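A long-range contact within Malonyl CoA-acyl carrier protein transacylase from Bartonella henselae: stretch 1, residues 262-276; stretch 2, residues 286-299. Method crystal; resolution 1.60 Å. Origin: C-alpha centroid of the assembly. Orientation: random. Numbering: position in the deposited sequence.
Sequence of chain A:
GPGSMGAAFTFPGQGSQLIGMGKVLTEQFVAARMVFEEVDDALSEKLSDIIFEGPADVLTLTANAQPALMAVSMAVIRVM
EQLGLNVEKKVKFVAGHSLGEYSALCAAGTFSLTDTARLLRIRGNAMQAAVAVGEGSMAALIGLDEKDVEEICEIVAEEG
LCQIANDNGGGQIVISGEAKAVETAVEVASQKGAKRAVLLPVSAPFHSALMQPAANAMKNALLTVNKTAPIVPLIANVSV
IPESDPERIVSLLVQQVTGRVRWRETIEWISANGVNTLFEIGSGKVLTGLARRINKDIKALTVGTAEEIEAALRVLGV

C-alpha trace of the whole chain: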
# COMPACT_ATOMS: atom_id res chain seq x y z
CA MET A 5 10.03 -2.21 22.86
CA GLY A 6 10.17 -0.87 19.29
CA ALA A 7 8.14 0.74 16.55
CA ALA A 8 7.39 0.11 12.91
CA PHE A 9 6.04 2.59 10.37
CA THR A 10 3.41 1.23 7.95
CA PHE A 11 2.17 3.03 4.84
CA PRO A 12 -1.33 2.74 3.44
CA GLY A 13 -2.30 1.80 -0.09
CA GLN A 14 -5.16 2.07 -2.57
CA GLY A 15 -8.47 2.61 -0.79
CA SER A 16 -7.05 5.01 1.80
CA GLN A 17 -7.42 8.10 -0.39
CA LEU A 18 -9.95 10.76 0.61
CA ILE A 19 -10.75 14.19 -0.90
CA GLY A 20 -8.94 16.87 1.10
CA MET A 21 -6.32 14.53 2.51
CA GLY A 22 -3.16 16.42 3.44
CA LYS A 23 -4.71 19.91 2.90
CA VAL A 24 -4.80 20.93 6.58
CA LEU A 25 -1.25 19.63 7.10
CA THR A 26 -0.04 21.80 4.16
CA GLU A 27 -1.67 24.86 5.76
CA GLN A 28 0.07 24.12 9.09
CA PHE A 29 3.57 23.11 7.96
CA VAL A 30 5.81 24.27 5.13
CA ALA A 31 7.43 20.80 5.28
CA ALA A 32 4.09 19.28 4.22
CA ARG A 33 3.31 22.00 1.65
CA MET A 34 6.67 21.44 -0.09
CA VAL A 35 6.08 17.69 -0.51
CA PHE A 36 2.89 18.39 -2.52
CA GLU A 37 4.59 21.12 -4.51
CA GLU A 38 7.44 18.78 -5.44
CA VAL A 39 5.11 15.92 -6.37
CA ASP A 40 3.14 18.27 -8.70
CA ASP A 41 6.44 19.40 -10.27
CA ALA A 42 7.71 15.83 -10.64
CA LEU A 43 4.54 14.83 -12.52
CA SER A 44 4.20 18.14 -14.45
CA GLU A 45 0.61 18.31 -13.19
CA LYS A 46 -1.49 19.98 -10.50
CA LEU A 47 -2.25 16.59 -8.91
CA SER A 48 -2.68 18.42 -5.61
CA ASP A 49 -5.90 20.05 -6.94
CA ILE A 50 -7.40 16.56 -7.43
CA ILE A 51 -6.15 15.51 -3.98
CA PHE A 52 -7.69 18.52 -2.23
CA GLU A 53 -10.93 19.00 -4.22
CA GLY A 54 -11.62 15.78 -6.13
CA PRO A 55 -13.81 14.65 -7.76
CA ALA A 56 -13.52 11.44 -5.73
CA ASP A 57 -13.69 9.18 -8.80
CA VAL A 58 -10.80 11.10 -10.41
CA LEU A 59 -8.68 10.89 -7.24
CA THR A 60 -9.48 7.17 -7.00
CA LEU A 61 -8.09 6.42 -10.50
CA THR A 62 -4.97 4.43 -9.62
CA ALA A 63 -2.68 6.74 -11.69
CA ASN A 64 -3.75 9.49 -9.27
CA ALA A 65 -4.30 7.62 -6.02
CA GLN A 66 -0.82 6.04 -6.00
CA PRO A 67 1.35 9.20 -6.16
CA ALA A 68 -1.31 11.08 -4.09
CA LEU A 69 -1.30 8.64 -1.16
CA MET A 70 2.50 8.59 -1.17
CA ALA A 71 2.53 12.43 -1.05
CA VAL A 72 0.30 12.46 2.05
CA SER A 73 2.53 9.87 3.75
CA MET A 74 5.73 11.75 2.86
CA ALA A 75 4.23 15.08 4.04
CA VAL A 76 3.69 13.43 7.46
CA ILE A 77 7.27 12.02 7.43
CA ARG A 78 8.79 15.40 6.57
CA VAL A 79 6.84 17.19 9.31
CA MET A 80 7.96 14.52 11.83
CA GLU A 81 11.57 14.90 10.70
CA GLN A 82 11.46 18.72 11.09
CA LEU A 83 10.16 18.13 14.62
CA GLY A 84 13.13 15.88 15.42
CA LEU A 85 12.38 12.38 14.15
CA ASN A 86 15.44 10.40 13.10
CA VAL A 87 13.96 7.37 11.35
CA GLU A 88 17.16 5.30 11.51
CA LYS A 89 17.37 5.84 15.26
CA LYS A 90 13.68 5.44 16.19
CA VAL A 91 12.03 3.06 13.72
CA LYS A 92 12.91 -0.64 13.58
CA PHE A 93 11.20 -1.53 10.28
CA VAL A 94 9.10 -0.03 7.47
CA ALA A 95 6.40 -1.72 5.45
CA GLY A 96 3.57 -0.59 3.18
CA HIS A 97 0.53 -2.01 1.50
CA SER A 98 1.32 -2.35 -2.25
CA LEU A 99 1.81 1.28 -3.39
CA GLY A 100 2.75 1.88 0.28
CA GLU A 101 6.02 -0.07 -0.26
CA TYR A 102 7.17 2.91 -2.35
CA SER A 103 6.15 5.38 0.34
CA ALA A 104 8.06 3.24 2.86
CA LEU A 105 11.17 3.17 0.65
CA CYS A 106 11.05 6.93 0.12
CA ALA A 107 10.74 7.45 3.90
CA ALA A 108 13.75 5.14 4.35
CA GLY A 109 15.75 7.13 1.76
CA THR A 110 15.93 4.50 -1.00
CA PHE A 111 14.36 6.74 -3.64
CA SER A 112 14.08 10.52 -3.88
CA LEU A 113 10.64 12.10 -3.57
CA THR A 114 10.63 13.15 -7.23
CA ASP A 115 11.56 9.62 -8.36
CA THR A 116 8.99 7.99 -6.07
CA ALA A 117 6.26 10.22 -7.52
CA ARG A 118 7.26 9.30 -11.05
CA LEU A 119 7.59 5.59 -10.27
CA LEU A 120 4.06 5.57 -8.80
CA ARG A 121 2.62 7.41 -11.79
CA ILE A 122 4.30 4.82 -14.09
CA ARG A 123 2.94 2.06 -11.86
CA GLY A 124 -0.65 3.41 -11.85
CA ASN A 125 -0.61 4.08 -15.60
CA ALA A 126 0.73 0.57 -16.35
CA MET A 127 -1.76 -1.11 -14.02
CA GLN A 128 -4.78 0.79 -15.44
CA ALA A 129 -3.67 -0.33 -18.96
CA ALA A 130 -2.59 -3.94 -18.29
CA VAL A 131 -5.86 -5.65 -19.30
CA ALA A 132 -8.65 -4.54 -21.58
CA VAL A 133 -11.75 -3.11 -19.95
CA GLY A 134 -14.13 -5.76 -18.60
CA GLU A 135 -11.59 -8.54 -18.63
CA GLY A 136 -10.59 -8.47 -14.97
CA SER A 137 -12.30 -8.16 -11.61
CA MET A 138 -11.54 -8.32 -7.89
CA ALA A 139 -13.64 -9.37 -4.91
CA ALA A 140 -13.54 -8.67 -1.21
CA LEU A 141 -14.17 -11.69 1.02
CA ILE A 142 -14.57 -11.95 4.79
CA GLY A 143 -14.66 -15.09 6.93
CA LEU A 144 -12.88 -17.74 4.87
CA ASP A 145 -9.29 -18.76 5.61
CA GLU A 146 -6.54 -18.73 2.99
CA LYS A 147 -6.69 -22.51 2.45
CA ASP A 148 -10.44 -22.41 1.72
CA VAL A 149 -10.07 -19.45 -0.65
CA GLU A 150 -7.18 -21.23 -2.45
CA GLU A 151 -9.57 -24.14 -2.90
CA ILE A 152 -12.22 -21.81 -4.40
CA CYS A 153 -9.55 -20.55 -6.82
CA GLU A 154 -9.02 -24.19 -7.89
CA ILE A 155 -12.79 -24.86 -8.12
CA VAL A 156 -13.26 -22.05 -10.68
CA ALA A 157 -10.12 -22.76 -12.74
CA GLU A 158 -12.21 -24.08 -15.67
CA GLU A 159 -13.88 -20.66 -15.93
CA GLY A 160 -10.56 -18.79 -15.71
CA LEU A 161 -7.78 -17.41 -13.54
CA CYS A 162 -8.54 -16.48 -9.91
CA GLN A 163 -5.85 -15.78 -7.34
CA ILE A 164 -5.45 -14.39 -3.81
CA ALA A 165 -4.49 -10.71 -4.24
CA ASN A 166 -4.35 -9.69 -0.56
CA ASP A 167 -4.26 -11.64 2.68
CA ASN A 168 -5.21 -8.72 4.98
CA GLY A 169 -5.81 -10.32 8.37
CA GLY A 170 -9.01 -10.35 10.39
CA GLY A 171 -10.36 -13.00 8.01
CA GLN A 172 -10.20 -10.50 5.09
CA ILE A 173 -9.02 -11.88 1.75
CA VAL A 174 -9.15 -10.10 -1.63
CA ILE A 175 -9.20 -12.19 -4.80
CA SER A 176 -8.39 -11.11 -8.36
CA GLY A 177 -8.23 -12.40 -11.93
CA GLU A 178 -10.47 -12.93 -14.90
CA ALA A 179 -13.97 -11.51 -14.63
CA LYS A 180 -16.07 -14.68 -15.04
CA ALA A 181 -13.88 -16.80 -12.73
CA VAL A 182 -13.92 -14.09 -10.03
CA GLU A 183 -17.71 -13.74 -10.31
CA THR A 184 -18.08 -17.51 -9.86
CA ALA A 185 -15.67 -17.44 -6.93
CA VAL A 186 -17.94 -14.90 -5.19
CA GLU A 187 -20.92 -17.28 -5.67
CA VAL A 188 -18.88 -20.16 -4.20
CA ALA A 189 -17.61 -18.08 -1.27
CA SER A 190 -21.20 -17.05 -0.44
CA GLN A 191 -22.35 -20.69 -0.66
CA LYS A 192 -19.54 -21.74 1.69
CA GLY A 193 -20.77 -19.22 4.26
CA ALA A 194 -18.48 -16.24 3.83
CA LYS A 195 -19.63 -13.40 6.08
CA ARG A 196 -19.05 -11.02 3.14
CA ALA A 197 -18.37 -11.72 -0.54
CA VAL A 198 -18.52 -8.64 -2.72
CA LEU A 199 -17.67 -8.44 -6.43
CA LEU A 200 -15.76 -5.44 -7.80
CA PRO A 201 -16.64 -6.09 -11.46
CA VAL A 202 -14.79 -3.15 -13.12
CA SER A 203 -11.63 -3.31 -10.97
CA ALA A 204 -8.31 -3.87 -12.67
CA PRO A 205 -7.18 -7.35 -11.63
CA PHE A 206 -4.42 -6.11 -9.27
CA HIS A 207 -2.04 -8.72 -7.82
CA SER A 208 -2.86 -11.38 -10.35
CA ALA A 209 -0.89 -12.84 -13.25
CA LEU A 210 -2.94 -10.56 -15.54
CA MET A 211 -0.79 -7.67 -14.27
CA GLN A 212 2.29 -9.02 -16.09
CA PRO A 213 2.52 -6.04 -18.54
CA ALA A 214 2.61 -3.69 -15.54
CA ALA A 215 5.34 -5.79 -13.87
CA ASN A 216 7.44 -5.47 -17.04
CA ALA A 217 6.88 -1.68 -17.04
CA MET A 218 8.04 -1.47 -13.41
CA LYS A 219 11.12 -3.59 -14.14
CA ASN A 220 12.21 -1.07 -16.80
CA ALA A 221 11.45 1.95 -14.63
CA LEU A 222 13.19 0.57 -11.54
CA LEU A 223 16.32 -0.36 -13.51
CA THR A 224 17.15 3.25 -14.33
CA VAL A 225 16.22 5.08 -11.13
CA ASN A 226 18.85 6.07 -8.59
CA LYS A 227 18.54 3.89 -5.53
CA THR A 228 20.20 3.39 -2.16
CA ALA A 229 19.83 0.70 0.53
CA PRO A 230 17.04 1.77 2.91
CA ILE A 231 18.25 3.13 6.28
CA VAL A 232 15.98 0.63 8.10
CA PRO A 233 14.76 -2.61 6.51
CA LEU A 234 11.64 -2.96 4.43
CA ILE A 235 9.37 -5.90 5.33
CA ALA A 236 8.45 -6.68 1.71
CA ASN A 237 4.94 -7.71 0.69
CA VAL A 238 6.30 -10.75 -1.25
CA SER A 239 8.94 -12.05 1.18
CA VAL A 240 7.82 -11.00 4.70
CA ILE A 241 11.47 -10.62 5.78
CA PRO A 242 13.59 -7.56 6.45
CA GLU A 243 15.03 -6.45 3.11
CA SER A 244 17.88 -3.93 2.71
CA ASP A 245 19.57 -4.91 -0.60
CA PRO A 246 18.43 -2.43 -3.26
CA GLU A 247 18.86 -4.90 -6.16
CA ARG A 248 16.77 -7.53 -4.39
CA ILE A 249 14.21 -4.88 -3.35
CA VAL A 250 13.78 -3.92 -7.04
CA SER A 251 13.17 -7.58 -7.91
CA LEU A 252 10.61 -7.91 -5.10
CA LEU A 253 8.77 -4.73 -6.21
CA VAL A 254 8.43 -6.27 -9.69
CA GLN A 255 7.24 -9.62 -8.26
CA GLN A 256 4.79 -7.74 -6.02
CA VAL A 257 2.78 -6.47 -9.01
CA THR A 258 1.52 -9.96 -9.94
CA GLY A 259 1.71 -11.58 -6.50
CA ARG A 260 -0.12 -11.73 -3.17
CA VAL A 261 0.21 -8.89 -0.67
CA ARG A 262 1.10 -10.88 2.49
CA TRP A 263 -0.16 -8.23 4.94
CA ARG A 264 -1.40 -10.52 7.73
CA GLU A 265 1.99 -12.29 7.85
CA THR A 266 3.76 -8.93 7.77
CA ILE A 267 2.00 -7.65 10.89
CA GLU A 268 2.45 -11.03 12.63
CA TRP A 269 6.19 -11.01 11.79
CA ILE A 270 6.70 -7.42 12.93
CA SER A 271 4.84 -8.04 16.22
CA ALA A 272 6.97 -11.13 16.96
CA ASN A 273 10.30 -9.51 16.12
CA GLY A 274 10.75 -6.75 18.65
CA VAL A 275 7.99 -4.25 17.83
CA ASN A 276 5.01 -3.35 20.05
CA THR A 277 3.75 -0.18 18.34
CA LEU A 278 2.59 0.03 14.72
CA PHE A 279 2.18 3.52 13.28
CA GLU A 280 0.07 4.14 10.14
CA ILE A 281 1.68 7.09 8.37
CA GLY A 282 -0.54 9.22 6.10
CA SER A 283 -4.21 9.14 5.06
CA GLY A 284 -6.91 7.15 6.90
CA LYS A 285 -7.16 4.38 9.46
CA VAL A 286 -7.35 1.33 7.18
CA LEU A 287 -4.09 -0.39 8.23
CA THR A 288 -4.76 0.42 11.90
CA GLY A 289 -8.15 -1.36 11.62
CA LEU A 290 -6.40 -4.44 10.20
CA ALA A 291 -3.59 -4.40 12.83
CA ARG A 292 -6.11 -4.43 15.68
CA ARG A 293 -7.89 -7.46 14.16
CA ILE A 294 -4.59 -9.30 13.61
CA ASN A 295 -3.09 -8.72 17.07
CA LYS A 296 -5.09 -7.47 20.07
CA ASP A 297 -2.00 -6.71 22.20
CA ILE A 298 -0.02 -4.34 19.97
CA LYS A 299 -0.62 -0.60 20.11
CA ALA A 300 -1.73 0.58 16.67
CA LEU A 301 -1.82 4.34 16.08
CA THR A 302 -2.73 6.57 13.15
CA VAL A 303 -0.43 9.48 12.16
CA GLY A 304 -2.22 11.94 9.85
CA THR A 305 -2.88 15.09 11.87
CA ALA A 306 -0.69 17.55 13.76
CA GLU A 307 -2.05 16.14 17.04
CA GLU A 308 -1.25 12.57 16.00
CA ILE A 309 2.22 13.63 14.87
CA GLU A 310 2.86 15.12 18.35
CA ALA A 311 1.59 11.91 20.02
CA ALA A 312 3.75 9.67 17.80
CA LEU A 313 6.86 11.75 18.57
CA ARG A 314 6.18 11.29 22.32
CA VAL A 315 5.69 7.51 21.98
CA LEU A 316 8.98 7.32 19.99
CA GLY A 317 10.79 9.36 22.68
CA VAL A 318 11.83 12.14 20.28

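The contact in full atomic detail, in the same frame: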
# COMPACT_ATOMS: atom_id res chain seq x y z
N ARG A 262 1.14 -10.00 1.30
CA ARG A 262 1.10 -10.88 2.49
C ARG A 262 1.01 -10.00 3.76
O ARG A 262 1.93 -9.99 4.61
CB ARG A 262 2.34 -11.79 2.51
CG ARG A 262 2.33 -12.78 1.35
CD ARG A 262 3.67 -13.48 1.23
NE ARG A 262 3.87 -14.42 2.34
CZ ARG A 262 4.97 -15.17 2.46
NH1 ARG A 262 5.96 -15.06 1.58
NH2 ARG A 262 5.09 -16.04 3.46
N TRP A 263 -0.09 -9.25 3.89
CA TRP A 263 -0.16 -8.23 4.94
C TRP A 263 -0.33 -8.83 6.34
O TRP A 263 0.33 -8.40 7.30
CB TRP A 263 -1.25 -7.14 4.68
CG TRP A 263 -1.02 -5.94 5.58
CD1 TRP A 263 -1.77 -5.55 6.66
CD2 TRP A 263 0.08 -5.02 5.50
NE1 TRP A 263 -1.22 -4.42 7.24
CE2 TRP A 263 -0.08 -4.08 6.55
CE3 TRP A 263 1.19 -4.90 4.64
CZ2 TRP A 263 0.84 -3.03 6.78
CZ3 TRP A 263 2.10 -3.85 4.85
CH2 TRP A 263 1.91 -2.93 5.90
N ARG A 264 -1.21 -9.81 6.47
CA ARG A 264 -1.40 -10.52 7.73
C ARG A 264 -0.05 -11.02 8.28
O ARG A 264 0.31 -10.75 9.42
CB ARG A 264 -2.36 -11.71 7.54
CG ARG A 264 -2.52 -12.56 8.83
CD ARG A 264 -3.29 -13.85 8.58
NE ARG A 264 -2.68 -14.71 7.55
CZ ARG A 264 -1.74 -15.63 7.77
NH1 ARG A 264 -1.25 -15.83 8.98
NH2 ARG A 264 -1.27 -16.36 6.75
N GLU A 265 0.70 -11.73 7.43
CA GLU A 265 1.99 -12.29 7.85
C GLU A 265 3.00 -11.20 8.19
O GLU A 265 3.82 -11.38 9.09
CB GLU A 265 2.54 -13.17 6.74
CG GLU A 265 1.81 -14.54 6.61
CD GLU A 265 2.14 -15.24 5.30
OE1 GLU A 265 1.74 -14.74 4.21
OE2 GLU A 265 2.80 -16.30 5.36
N THR A 266 2.90 -10.06 7.49
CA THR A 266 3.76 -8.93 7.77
C THR A 266 3.54 -8.40 9.18
O THR A 266 4.49 -8.21 9.91
CB THR A 266 3.54 -7.81 6.71
OG1 THR A 266 3.99 -8.30 5.44
CG2 THR A 266 4.34 -6.57 7.06
N ILE A 267 2.29 -8.18 9.56
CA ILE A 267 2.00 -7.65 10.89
C ILE A 267 2.36 -8.69 11.96
O ILE A 267 2.93 -8.34 13.03
CB ILE A 267 0.53 -7.23 11.01
CG1 ILE A 267 0.23 -6.09 10.02
CG2 ILE A 267 0.20 -6.82 12.48
CD1 ILE A 267 1.17 -4.86 10.16
N GLU A 268 2.08 -9.96 11.69
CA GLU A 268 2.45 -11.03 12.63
C GLU A 268 3.97 -11.09 12.80
O GLU A 268 4.45 -11.22 13.94
CB GLU A 268 1.88 -12.38 12.19
CG GLU A 268 0.35 -12.44 12.38
CD GLU A 268 -0.29 -13.72 11.86
OE1 GLU A 268 0.37 -14.49 11.14
OE2 GLU A 268 -1.48 -13.95 12.15
N TRP A 269 4.73 -11.01 11.70
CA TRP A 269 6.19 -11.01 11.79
C TRP A 269 6.70 -9.81 12.59
O TRP A 269 7.49 -9.95 13.53
CB TRP A 269 6.87 -11.07 10.41
CG TRP A 269 8.35 -11.29 10.59
CD1 TRP A 269 8.98 -12.50 10.70
CD2 TRP A 269 9.37 -10.29 10.76
NE1 TRP A 269 10.33 -12.31 10.89
CE2 TRP A 269 10.60 -10.97 10.94
CE3 TRP A 269 9.36 -8.89 10.77
CZ2 TRP A 269 11.82 -10.30 11.15
CZ3 TRP A 269 10.58 -8.21 10.97
CH2 TRP A 269 11.79 -8.93 11.18
N ILE A 270 6.25 -8.62 12.22
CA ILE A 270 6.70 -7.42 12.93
C ILE A 270 6.44 -7.51 14.44
O ILE A 270 7.32 -7.20 15.25
CB ILE A 270 6.11 -6.13 12.30
CG1 ILE A 270 6.70 -5.88 10.91
CG2 ILE A 270 6.37 -4.91 13.18
CD1 ILE A 270 5.94 -4.77 10.12
N SER A 271 5.24 -7.96 14.82
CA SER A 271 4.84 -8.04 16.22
C SER A 271 5.66 -9.04 17.01
O SER A 271 5.83 -8.87 18.23
CB SER A 271 3.36 -8.41 16.33
OG SER A 271 2.60 -7.42 15.66
N ALA A 272 6.16 -10.07 16.32
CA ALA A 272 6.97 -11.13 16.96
C ALA A 272 8.46 -10.82 16.97
O ALA A 272 9.24 -11.54 17.61
CB ALA A 272 6.73 -12.45 16.26
N ASN A 273 8.88 -9.77 16.27
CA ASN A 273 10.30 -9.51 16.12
C ASN A 273 10.72 -8.15 16.65
O ASN A 273 11.47 -7.41 16.01
CB ASN A 273 10.77 -9.78 14.68
CG ASN A 273 10.75 -11.28 14.33
OD1 ASN A 273 11.77 -11.98 14.48
ND2 ASN A 273 9.59 -11.78 13.93
N GLY A 274 10.22 -7.84 17.84
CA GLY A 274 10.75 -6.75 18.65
C GLY A 274 10.04 -5.42 18.52
O GLY A 274 10.59 -4.39 18.93
N VAL A 275 8.82 -5.45 17.98
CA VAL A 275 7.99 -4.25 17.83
C VAL A 275 6.65 -4.39 18.55
O VAL A 275 5.94 -5.38 18.37
CB VAL A 275 7.76 -3.93 16.33
CG1 VAL A 275 6.75 -2.79 16.14
CG2 VAL A 275 9.08 -3.58 15.63
N ASN A 276 6.30 -3.38 19.36
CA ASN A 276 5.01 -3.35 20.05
C ASN A 276 4.08 -2.21 19.64
O ASN A 276 2.95 -2.14 20.12
CB ASN A 276 5.17 -3.45 21.59
CG ASN A 276 5.85 -2.22 22.25
OD1 ASN A 276 6.04 -2.22 23.48
ND2 ASN A 276 6.22 -1.21 21.46
N VAL A 286 -7.14 2.67 7.73
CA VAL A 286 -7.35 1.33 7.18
C VAL A 286 -6.36 0.29 7.75
O VAL A 286 -6.79 -0.77 8.25
CB VAL A 286 -7.29 1.32 5.64
CG1 VAL A 286 -7.45 -0.12 5.11
CG2 VAL A 286 -8.41 2.21 5.10
N LEU A 287 -5.06 0.60 7.72
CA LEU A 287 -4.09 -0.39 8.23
C LEU A 287 -4.23 -0.58 9.73
O LEU A 287 -4.02 -1.71 10.24
CB LEU A 287 -2.64 -0.02 7.88
CG LEU A 287 -2.38 0.11 6.38
CD1 LEU A 287 -0.90 0.46 6.15
CD2 LEU A 287 -2.75 -1.19 5.63
N THR A 288 -4.56 0.49 10.45
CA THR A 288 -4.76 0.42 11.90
C THR A 288 -5.92 -0.52 12.24
O THR A 288 -5.82 -1.33 13.19
CB THR A 288 -4.94 1.85 12.45
OG1 THR A 288 -3.73 2.58 12.23
CG2 THR A 288 -5.25 1.83 13.97
N GLY A 289 -7.00 -0.45 11.45
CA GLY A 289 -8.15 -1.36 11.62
C GLY A 289 -7.73 -2.82 11.45
O GLY A 289 -8.09 -3.68 12.27
N LEU A 290 -6.91 -3.09 10.43
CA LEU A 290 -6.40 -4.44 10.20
C LEU A 290 -5.49 -4.90 11.35
O LEU A 290 -5.61 -6.03 11.80
CB LEU A 290 -5.65 -4.53 8.88
CG LEU A 290 -6.45 -4.29 7.60
CD1 LEU A 290 -5.55 -4.26 6.37
CD2 LEU A 290 -7.53 -5.38 7.44
N ALA A 291 -4.59 -4.02 11.79
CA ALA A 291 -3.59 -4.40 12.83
C ALA A 291 -4.31 -4.84 14.10
O ALA A 291 -3.93 -5.85 14.71
CB ALA A 291 -2.62 -3.26 13.15
N ARG A 292 -5.36 -4.11 14.47
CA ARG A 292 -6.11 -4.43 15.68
C ARG A 292 -6.86 -5.77 15.61
O ARG A 292 -7.07 -6.43 16.65
CB ARG A 292 -7.04 -3.27 16.06
CG ARG A 292 -6.26 -2.01 16.44
CD ARG A 292 -7.16 -0.90 16.98
NE ARG A 292 -6.36 0.28 17.31
CZ ARG A 292 -6.78 1.54 17.15
NH1 ARG A 292 -8.00 1.77 16.64
NH2 ARG A 292 -5.99 2.56 17.47
N ARG A 293 -7.23 -6.17 14.40
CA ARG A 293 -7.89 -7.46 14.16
C ARG A 293 -6.85 -8.58 14.17
O ARG A 293 -7.13 -9.68 14.66
CB ARG A 293 -8.67 -7.45 12.85
CG ARG A 293 -9.95 -6.62 12.93
CD ARG A 293 -10.65 -6.52 11.58
NE ARG A 293 -11.79 -5.59 11.62
CZ ARG A 293 -13.01 -5.89 12.06
NH1 ARG A 293 -13.29 -7.12 12.51
NH2 ARG A 293 -13.96 -4.96 12.06
N ILE A 294 -5.66 -8.30 13.66
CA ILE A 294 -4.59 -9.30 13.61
C ILE A 294 -3.99 -9.62 14.97
O ILE A 294 -3.70 -10.79 15.28
CB ILE A 294 -3.47 -8.85 12.64
CG1 ILE A 294 -4.01 -8.79 11.20
CG2 ILE A 294 -2.24 -9.79 12.73
CD1 ILE A 294 -3.14 -7.94 10.24
N ASN A 295 -3.77 -8.58 15.78
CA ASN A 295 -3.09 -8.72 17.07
C ASN A 295 -3.73 -7.75 18.06
O ASN A 295 -3.64 -6.55 17.90
CB ASN A 295 -1.59 -8.43 16.88
CG ASN A 295 -0.76 -8.63 18.16
OD1 ASN A 295 -1.15 -8.19 19.25
ND2 ASN A 295 0.39 -9.29 18.02
N LYS A 296 -4.38 -8.29 19.09
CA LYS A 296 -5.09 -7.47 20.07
C LYS A 296 -4.18 -6.82 21.13
O LYS A 296 -4.63 -5.97 21.89
CB LYS A 296 -6.19 -8.31 20.76
N ASP A 297 -2.91 -7.20 21.16
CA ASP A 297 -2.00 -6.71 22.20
C ASP A 297 -1.11 -5.56 21.76
O ASP A 297 -0.64 -4.79 22.60
CB ASP A 297 -1.11 -7.84 22.73
CG ASP A 297 -1.91 -8.99 23.33
OD1 ASP A 297 -2.97 -8.74 23.96
OD2 ASP A 297 -1.47 -10.14 23.16
N ILE A 298 -0.86 -5.44 20.46
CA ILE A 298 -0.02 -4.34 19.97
C ILE A 298 -0.77 -3.01 20.04
O ILE A 298 -2.00 -2.97 19.99
CB ILE A 298 0.48 -4.57 18.52
CG1 ILE A 298 -0.68 -5.01 17.65
CG2 ILE A 298 1.66 -5.56 18.51
CD1 ILE A 298 -0.43 -4.97 16.16
N LYS A 299 -0.03 -1.93 20.18
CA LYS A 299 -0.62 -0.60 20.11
C LYS A 299 -0.53 -0.21 18.64
O LYS A 299 0.55 -0.29 18.04
CB LYS A 299 0.18 0.39 20.97
O HOH W 1 -1.76 -3.03 9.72

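Two helices that cross at a steep angle can touch along only a short length, and the contact can be extended by the segments that follow the helices. The pairing of residues 262-276 with residues 286-299 in this transacylase is a compact example. The helix spanning 263-272 and the helix spanning 286-294 run with an angle of 66° between their N-to-C directions, and their axes come no closer than 10.1 Å. That spacing leaves room for large side chains between the backbones, and the contact is made largely of aliphatic and aromatic groups, with a single direct hydrogen bond where the helices have given way to extended chain.

At one end of the contact lies Trp263, whose CA-to-CB bond points toward the second helix. Its indole meets two leucines one helical turn apart: NE1 of Trp263 lies 3.9 Å from CD2 of Leu287, and CD1 of Trp263 lies 4.0 Å from CD1 of Leu290. Both methyl groups approach the ring obliquely. An indole buried among leucines still carries a polar N-H, and here a water resolves the problem. It accepts from Trp263 NE1 at 2.9 Å and donates to the backbone O of Leu287 at 2.7 Å, so the tryptophan is tied to the second helix by a polar bridge as well as by packing.

The principal bump is Ile294, which loses more surface to the partner stretch than any other residue here. It projects toward the first helix and settles among residues of successive turns, Arg264, Ile267 and Glu268. Its CD1 reaches 4.0 Å from CA of Arg264 and 3.8 Å from CB of Ile267, while its CG2 rests 3.7 Å from CG of Glu268. The two charged residues thus offer backbone and aliphatic carbon to the isoleucine, and their charged ends meet each other in a salt bridge, Arg264 NH1 to Glu268 OE1 at 3.0 Å.

One turn further on, a small residue, Ser271, faces the second stretch. Its hydroxyl is turned back to donate to the backbone O of Ile267, with OG and O 2.8 Å apart. The space beside it is taken by Ile298, whose CG2 comes within 3.5 Å of Ser271 OG and whose CD1 lies 4.2 Å from CG2 of Ile267. Asn295 adds its side chain nearby, with ND2 3.5 Å from CB of Ser271. As the second helix ends, OD1 of Asn295 accepts from the backbone N of Asp297 at 2.8 Å and from the backbone N of Ile298 at 3.0 Å, bracing the turn that carries Ile298 into place.

Beyond the helices the backbones draw together: the CA atoms of Asn276 and Ile298 are 5.1 Å apart, against 6.8 Å for Ile267 and Ala291. At this closer spacing Lys299 N donates to Asn276 O at 3.0 Å, with an N-H...O angle of 164°.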